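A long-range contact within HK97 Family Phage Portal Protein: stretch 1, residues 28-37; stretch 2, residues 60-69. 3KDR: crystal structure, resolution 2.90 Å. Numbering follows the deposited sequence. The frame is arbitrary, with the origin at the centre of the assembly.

Stretch 1, residues 28-37: STTVARTPLV
Stretch 2, residues 60-69: PFHRMLATAD

Small side chains let helices pack closely, and this contact from an HK97 family phage portal protein is a compact example. The helix that opens stretch 1 crosses helix 60-69 at 141°, roughly antiparallel, with axes 8.0 Å apart at closest approach. Backbone hydrogen bonds from i+4 to i, such as Ala 32 N to Ser 28 O (3.1 Å) and Leu 65 N to Phe 61 O (2.9 Å), hold both helices. At the centre, Ala 32 CA sits 4.9 Å from Leu 65 CA. The methyl points toward the second helix: Ala 32 CB lies 3.5 Å from Phe 61 CE1 and 3.9 Å from Leu 65 CB. Phe 61 (chi1 t, chi2 85°) leaves its backbone sideways, yet its ring reaches back; Arg 33 CG meets the ring edge, 3.9 Å from Phe 61 CE1.

Selenomethionine Met 64, chi angles t, p, p, packs beside Ala 32 and runs on outward. Met 64 CG lies 3.6 Å from Val 31 CG1 (chi1 t), while Met 64 CE extends to Leu 36 CD1 at 3.7 Å. Leu 36 belongs to the strand that follows the extended link at Thr 34 and Pro 35.

At the Ser 28 end, Ser 28 CA and Ala 68 CA pair in register, 5.3 Å apart. Leu 65 (t, p) brings CD1 to 3.5 Å from Ser 28 O. The polar edge closes with one hydrogen bond: Ser 28 OG, chi1 m, donates to Asp 69 OD1 at 2.7 Å, with Asp 69 chi1 at -93°.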

# COMPACT_ATOMS: atom_id res chain seq x y z
N SER C 28 -31.37 19.14 14.74
CA SER C 28 -32.68 19.53 15.23
C SER C 28 -33.46 18.46 15.96
O SER C 28 -34.24 18.78 16.80
CB SER C 28 -33.52 20.00 14.09
OG SER C 28 -32.97 21.19 13.56
N THR C 29 -33.31 17.20 15.60
CA THR C 29 -34.11 16.16 16.23
C THR C 29 -33.53 15.82 17.58
O THR C 29 -34.25 15.43 18.52
CB THR C 29 -34.18 14.92 15.39
OG1 THR C 29 -32.85 14.45 15.18
CG2 THR C 29 -34.80 15.27 14.03
N THR C 30 -32.23 15.98 17.71
CA THR C 30 -31.64 15.72 19.00
C THR C 30 -32.12 16.75 19.99
O THR C 30 -32.53 16.42 21.06
CB THR C 30 -30.14 15.75 18.85
OG1 THR C 30 -29.81 14.81 17.83
CG2 THR C 30 -29.45 15.37 20.13
N VAL C 31 -32.07 18.01 19.59
CA VAL C 31 -32.57 19.07 20.42
C VAL C 31 -33.96 18.75 20.80
O VAL C 31 -34.26 18.67 21.99
CB VAL C 31 -32.56 20.43 19.71
CG1 VAL C 31 -33.27 21.42 20.55
CG2 VAL C 31 -31.13 20.88 19.46
N ALA C 32 -34.82 18.52 19.80
CA ALA C 32 -36.22 18.20 20.06
C ALA C 32 -36.40 17.04 21.01
O ALA C 32 -37.27 17.08 21.82
CB ALA C 32 -36.96 17.92 18.80
N ARG C 33 -35.56 16.03 20.98
CA ARG C 33 -35.80 14.88 21.83
C ARG C 33 -35.32 15.08 23.23
O ARG C 33 -35.60 14.29 24.13
CB ARG C 33 -35.09 13.67 21.27
CG ARG C 33 -35.65 13.23 19.98
CD ARG C 33 -34.94 12.03 19.48
NE ARG C 33 -34.72 11.11 20.57
CZ ARG C 33 -33.72 10.23 20.62
NH1 ARG C 33 -32.85 10.10 19.60
NH2 ARG C 33 -33.62 9.43 21.69
N THR C 34 -34.59 16.14 23.45
CA THR C 34 -33.93 16.25 24.71
C THR C 34 -34.80 17.00 25.72
O THR C 34 -35.23 18.11 25.47
CB THR C 34 -32.63 16.97 24.51
OG1 THR C 34 -31.91 16.29 23.47
CG2 THR C 34 -31.85 17.00 25.80
N PRO C 35 -35.06 16.39 26.85
CA PRO C 35 -35.94 16.98 27.79
C PRO C 35 -35.42 18.27 28.39
O PRO C 35 -34.23 18.40 28.65
CB PRO C 35 -36.05 15.91 28.89
CG PRO C 35 -35.77 14.70 28.27
CD PRO C 35 -34.73 15.01 27.25
N LEU C 36 -36.33 19.19 28.63
CA LEU C 36 -36.04 20.38 29.39
C LEU C 36 -36.37 20.07 30.86
O LEU C 36 -37.40 19.49 31.15
CB LEU C 36 -36.88 21.54 28.88
CG LEU C 36 -36.23 22.39 27.82
CD1 LEU C 36 -37.19 23.42 27.37
CD2 LEU C 36 -35.03 23.05 28.37
N VAL C 37 -35.51 20.50 31.78
CA VAL C 37 -35.51 19.96 33.09
C VAL C 37 -35.15 20.99 34.16
O VAL C 37 -34.37 21.93 33.92
CB VAL C 37 -34.54 18.80 33.07
CG1 VAL C 37 -33.48 18.96 34.09
CG2 VAL C 37 -35.33 17.49 33.15
N PRO C 60 -45.08 19.58 22.04
CA PRO C 60 -43.87 20.21 22.55
C PRO C 60 -42.63 19.78 21.79
O PRO C 60 -41.68 20.53 21.76
CB PRO C 60 -43.83 19.72 24.01
CG PRO C 60 -45.22 19.52 24.35
CD PRO C 60 -45.82 18.94 23.13
N PHE C 61 -42.67 18.58 21.23
CA PHE C 61 -41.59 18.06 20.39
C PHE C 61 -41.53 18.85 19.12
O PHE C 61 -40.47 19.31 18.72
CB PHE C 61 -41.85 16.57 20.07
CG PHE C 61 -40.91 15.98 19.05
CD1 PHE C 61 -39.68 15.47 19.44
CD2 PHE C 61 -41.25 15.92 17.70
CE1 PHE C 61 -38.83 14.92 18.51
CE2 PHE C 61 -40.38 15.36 16.77
CZ PHE C 61 -39.18 14.86 17.19
N HIS C 62 -42.64 19.03 18.44
CA HIS C 62 -42.57 19.79 17.20
C HIS C 62 -42.25 21.26 17.48
O HIS C 62 -41.62 21.94 16.68
CB HIS C 62 -43.82 19.56 16.34
CG HIS C 62 -44.08 18.09 16.02
ND1 HIS C 62 -43.51 17.42 14.95
CD2 HIS C 62 -44.86 17.16 16.67
CE1 HIS C 62 -43.93 16.16 14.94
NE2 HIS C 62 -44.74 15.98 15.97
N ARG C 63 -42.58 21.74 18.66
CA ARG C 63 -42.29 23.12 18.96
C ARG C 63 -40.80 23.29 19.02
O ARG C 63 -40.27 24.24 18.53
CB ARG C 63 -42.97 23.52 20.27
CG ARG C 63 -42.50 24.87 20.80
CD ARG C 63 -42.98 25.20 22.21
NE ARG C 63 -42.53 24.23 23.19
CZ ARG C 63 -43.09 24.09 24.40
NH1 ARG C 63 -44.10 24.86 24.78
NH2 ARG C 63 -42.64 23.17 25.24
N MSE C 64 -40.12 22.36 19.65
CA MSE C 64 -38.72 22.52 19.79
C MSE C 64 -38.06 22.27 18.47
O MSE C 64 -37.09 22.90 18.12
CB MSE C 64 -38.17 21.54 20.83
CG MSE C 64 -36.75 21.89 21.33
SE MSE C 64 -36.55 23.75 21.82
CE MSE C 64 -37.15 23.61 23.66
N LEU C 65 -38.60 21.33 17.73
CA LEU C 65 -38.00 20.96 16.49
C LEU C 65 -38.02 22.15 15.53
O LEU C 65 -37.01 22.47 14.88
CB LEU C 65 -38.80 19.81 15.90
CG LEU C 65 -38.33 19.28 14.54
CD1 LEU C 65 -37.03 18.71 14.72
CD2 LEU C 65 -39.27 18.28 14.00
N ALA C 66 -39.18 22.80 15.44
CA ALA C 66 -39.34 23.90 14.53
C ALA C 66 -38.40 25.06 14.90
O ALA C 66 -37.91 25.82 14.04
CB ALA C 66 -40.76 24.37 14.58
N THR C 67 -38.21 25.21 16.20
CA THR C 67 -37.37 26.25 16.79
C THR C 67 -35.91 26.03 16.50
O THR C 67 -35.18 26.95 16.17
CB THR C 67 -37.54 26.24 18.32
OG1 THR C 67 -38.95 26.29 18.62
CG2 THR C 67 -36.88 27.38 18.95
N ALA C 68 -35.47 24.80 16.65
CA ALA C 68 -34.11 24.47 16.33
C ALA C 68 -33.90 24.80 14.87
O ALA C 68 -32.92 25.36 14.50
CB ALA C 68 -33.86 23.03 16.59
N ASP C 69 -34.86 24.46 14.05
CA ASP C 69 -34.73 24.70 12.67
C ASP C 69 -34.66 26.15 12.39
O ASP C 69 -33.81 26.58 11.64
CB ASP C 69 -35.93 24.17 11.98
CG ASP C 69 -35.76 22.77 11.50
OD1 ASP C 69 -34.70 22.13 11.74
OD2 ASP C 69 -36.71 22.31 10.84